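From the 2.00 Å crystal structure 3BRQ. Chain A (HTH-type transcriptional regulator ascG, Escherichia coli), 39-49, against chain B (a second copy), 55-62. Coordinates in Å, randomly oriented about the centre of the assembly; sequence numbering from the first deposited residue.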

# COMPACT_ATOMS: atom_id res chain seq x y z
N LEU A 39 -6.61 4.71 1.25
CA LEU A 39 -7.84 5.17 0.66
C LEU A 39 -8.66 4.03 0.07
O LEU A 39 -9.83 3.96 0.33
CB LEU A 39 -7.57 6.23 -0.42
CG LEU A 39 -8.67 6.35 -1.49
CD1 LEU A 39 -9.95 6.93 -0.96
CD2 LEU A 39 -8.19 7.18 -2.65
N LEU A 40 -8.07 3.16 -0.73
CA LEU A 40 -8.87 2.10 -1.32
C LEU A 40 -9.41 1.16 -0.25
O LEU A 40 -10.60 0.88 -0.22
CB LEU A 40 -8.11 1.33 -2.38
CG LEU A 40 -9.03 1.40 -3.60
CD1 LEU A 40 -8.24 1.73 -4.83
CD2 LEU A 40 -9.89 0.15 -3.76
N PHE A 41 -8.56 0.75 0.67
CA PHE A 41 -9.00 -0.13 1.74
C PHE A 41 -10.16 0.51 2.52
O PHE A 41 -11.21 -0.13 2.70
CB PHE A 41 -7.85 -0.49 2.69
CG PHE A 41 -8.29 -1.34 3.85
CD1 PHE A 41 -8.60 -2.69 3.65
CD2 PHE A 41 -8.44 -0.78 5.13
CE1 PHE A 41 -9.04 -3.49 4.76
CE2 PHE A 41 -8.89 -1.51 6.20
CZ PHE A 41 -9.15 -2.91 6.03
N HIS A 42 -9.97 1.76 2.94
CA HIS A 42 -10.94 2.45 3.80
C HIS A 42 -12.20 2.93 3.11
O HIS A 42 -13.28 2.87 3.71
CB HIS A 42 -10.28 3.59 4.61
CG HIS A 42 -9.32 3.11 5.65
ND1 HIS A 42 -9.73 2.38 6.76
CD2 HIS A 42 -7.98 3.23 5.75
CE1 HIS A 42 -8.67 2.08 7.49
NE2 HIS A 42 -7.60 2.56 6.90
N ALA A 43 -12.10 3.44 1.89
CA ALA A 43 -13.31 3.77 1.15
C ALA A 43 -14.19 2.51 0.95
O ALA A 43 -15.40 2.54 1.13
CB ALA A 43 -12.98 4.38 -0.22
N ALA A 44 -13.57 1.42 0.56
CA ALA A 44 -14.31 0.16 0.38
C ALA A 44 -14.89 -0.32 1.68
O ALA A 44 -16.08 -0.66 1.75
CB ALA A 44 -13.41 -0.94 -0.28
N ARG A 45 -14.07 -0.39 2.72
CA ARG A 45 -14.59 -0.81 4.03
C ARG A 45 -15.77 0.04 4.52
O ARG A 45 -16.76 -0.49 4.99
CB ARG A 45 -13.51 -0.80 5.10
CG ARG A 45 -13.99 -1.47 6.41
CD ARG A 45 -14.08 -2.99 6.17
NE ARG A 45 -12.81 -3.73 6.38
CZ ARG A 45 -12.48 -4.87 5.77
NH1 ARG A 45 -13.26 -5.39 4.80
NH2 ARG A 45 -11.35 -5.51 6.05
N MSE A 46 -15.64 1.35 4.44
CA MSE A 46 -16.68 2.24 4.89
C MSE A 46 -17.93 2.13 3.98
O MSE A 46 -19.05 2.19 4.47
CB MSE A 46 -16.13 3.67 4.97
CG MSE A 46 -17.17 4.72 5.23
SE MSE A 46 -17.83 4.83 7.06
CE MSE A 46 -18.59 6.63 6.98
N ALA A 47 -17.75 1.96 2.66
CA ALA A 47 -18.91 1.75 1.82
C ALA A 47 -19.67 0.45 2.26
O ALA A 47 -20.88 0.45 2.32
CB ALA A 47 -18.53 1.67 0.31
N GLU A 48 -18.94 -0.61 2.55
CA GLU A 48 -19.56 -1.91 2.97
C GLU A 48 -20.26 -1.80 4.33
O GLU A 48 -21.31 -2.34 4.52
CB GLU A 48 -18.49 -2.98 3.06
CG GLU A 48 -17.81 -3.18 1.74
CD GLU A 48 -16.72 -4.17 1.80
OE1 GLU A 48 -16.86 -5.13 2.58
OE2 GLU A 48 -15.70 -4.01 1.07
N GLU A 49 -19.67 -1.05 5.28
CA GLU A 49 -20.33 -0.86 6.60
C GLU A 49 -21.67 -0.14 6.47
O GLU A 49 -22.51 -0.24 7.35
CB GLU A 49 -19.39 -0.14 7.55
CG GLU A 49 -18.20 -1.01 7.96
CD GLU A 49 -17.08 -0.20 8.65
OE1 GLU A 49 -17.06 1.04 8.53
OE2 GLU A 49 -16.19 -0.80 9.27
N LEU B 55 -12.73 -0.37 -14.96
CA LEU B 55 -13.66 -0.31 -13.82
C LEU B 55 -13.19 -1.28 -12.73
O LEU B 55 -12.94 -2.44 -13.02
CB LEU B 55 -15.08 -0.73 -14.24
CG LEU B 55 -15.95 0.37 -14.88
CD1 LEU B 55 -17.37 -0.14 -15.16
CD2 LEU B 55 -15.97 1.63 -13.99
N LEU B 56 -13.04 -0.83 -11.49
CA LEU B 56 -12.73 -1.79 -10.39
C LEU B 56 -13.93 -1.84 -9.45
O LEU B 56 -14.32 -0.83 -8.93
CB LEU B 56 -11.51 -1.32 -9.61
CG LEU B 56 -11.18 -1.94 -8.26
CD1 LEU B 56 -10.63 -3.34 -8.44
CD2 LEU B 56 -10.11 -1.06 -7.59
N ALA B 57 -14.44 -3.04 -9.19
CA ALA B 57 -15.50 -3.19 -8.21
C ALA B 57 -14.95 -3.84 -6.93
O ALA B 57 -14.18 -4.81 -6.97
CB ALA B 57 -16.70 -4.04 -8.82
N ASP B 58 -15.34 -3.28 -5.79
CA ASP B 58 -15.04 -3.87 -4.50
C ASP B 58 -15.64 -5.32 -4.49
O ASP B 58 -16.83 -5.50 -4.57
CB ASP B 58 -15.73 -3.04 -3.43
CG ASP B 58 -15.40 -3.47 -2.02
OD1 ASP B 58 -14.51 -4.35 -1.87
OD2 ASP B 58 -16.06 -2.91 -1.09
N GLY B 59 -14.81 -6.31 -4.35
CA GLY B 59 -15.32 -7.70 -4.17
C GLY B 59 -15.70 -7.94 -2.70
O GLY B 59 -16.20 -9.04 -2.34
N LYS B 60 -15.45 -6.93 -1.85
CA LYS B 60 -15.88 -6.94 -0.42
C LYS B 60 -15.17 -8.01 0.36
O LYS B 60 -13.94 -8.04 0.36
CB LYS B 60 -17.40 -7.01 -0.25
CG LYS B 60 -18.15 -5.99 -1.03
CD LYS B 60 -19.65 -6.07 -0.88
CE LYS B 60 -20.28 -4.94 -1.75
NZ LYS B 60 -21.80 -4.93 -1.72
N HIS B 61 -15.86 -8.97 0.97
CA HIS B 61 -15.12 -9.78 1.89
C HIS B 61 -15.69 -11.20 2.13
O HIS B 61 -15.64 -11.63 3.29
CB HIS B 61 -15.01 -9.06 3.27
CG HIS B 61 -13.75 -9.37 4.01
ND1 HIS B 61 -13.53 -10.58 4.64
CD2 HIS B 61 -12.62 -8.65 4.20
CE1 HIS B 61 -12.33 -10.60 5.18
NE2 HIS B 61 -11.75 -9.44 4.94
N SER B 62 -16.17 -11.85 1.08
CA SER B 62 -16.68 -13.24 1.17
C SER B 62 -16.77 -13.84 -0.24
O SER B 62 -16.74 -13.11 -1.19
CB SER B 62 -18.05 -13.20 1.82
OG SER B 62 -18.97 -12.55 0.96

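Residues 39-49 of chain A form part of a helix that begins earlier in the chain, and its regular i to i+4 hydrogen bonds run from Ala A43 N to Leu A39 O (2.8 Å) through to Glu A49 N to Arg A45 O (3.0 Å). Against it lies an extended segment of chain B, a strand that begins earlier in the chain, makes its first contact at Leu B56 and has given way to loop by His B61. The N-to-C directions of helix and strand differ by 67°, and their axes come no closer than 9.7 Å. At that separation the backbones do not meet, and the gap is bridged by side chains. The CA atoms pair most closely at Ala A44 and Asp B58, 6.4 Å apart, and next at Glu A48 and Lys B60, 7.1 Å apart. A step of one helical turn on chain A is thus matched by a step of two residues on chain B, so that Leu A40, Ala A44 and Glu A48 follow one another along the helix as Leu B56, Asp B58 and Lys B60 do along the strand.

At the N-terminal end of the contact the interaction is apolar. Leu A40 leaves its CA sideways, but the end of its side chain comes nearer to the strand, and its CD2 lies 4.0 Å from CD2 of Leu B56, whose CA-to-CB bond points toward the helix. Both leucines are buried, and their methyl groups meet at van der Waals distance.

One turn on, Ala A44 points toward the strand with only a methyl group. The carboxylate of Asp B58 lies against this methyl, with Ala A44 CB 3.4 Å from Asp B58 OD2.

The most striking feature is the meeting of two acids. Glu A48, with chi1 in m and chi2 in t, extends toward chain B and places its OE2 2.5 Å from Asp B58 OD2. Two carboxylate oxygens at this distance would repel each other if both groups were fully charged, so one of the acids probably holds a proton, although the coordinates do not reveal which. The other oxygen of the aspartate, OD1, accepts a hydrogen bond from the backbone Lys B60 N (2.7 Å), a link within chain B that ties the carboxylate to its own backbone two residues on.

Glu A48 also packs against the backbone and the base of the side chain of Lys B60: its OE2 is 3.3 Å from Lys B60 CA, and its OE1 is 3.4 Å from Lys B60 CB. The lysine chain itself, with chi2 to chi4 all in t, leads away from the helix, leaving its NZ far from the acid pair.

Beyond the strand, His B61 points toward the helix and meets Arg A45. The CA-to-CB bond of this arginine points away, yet its long side chain bends through two p rotamers, at chi2 and chi3, to bring NH1 3.4 Å from His B61 CD2. The histidine carbon lies at the edge of the guanidinium, near its plane.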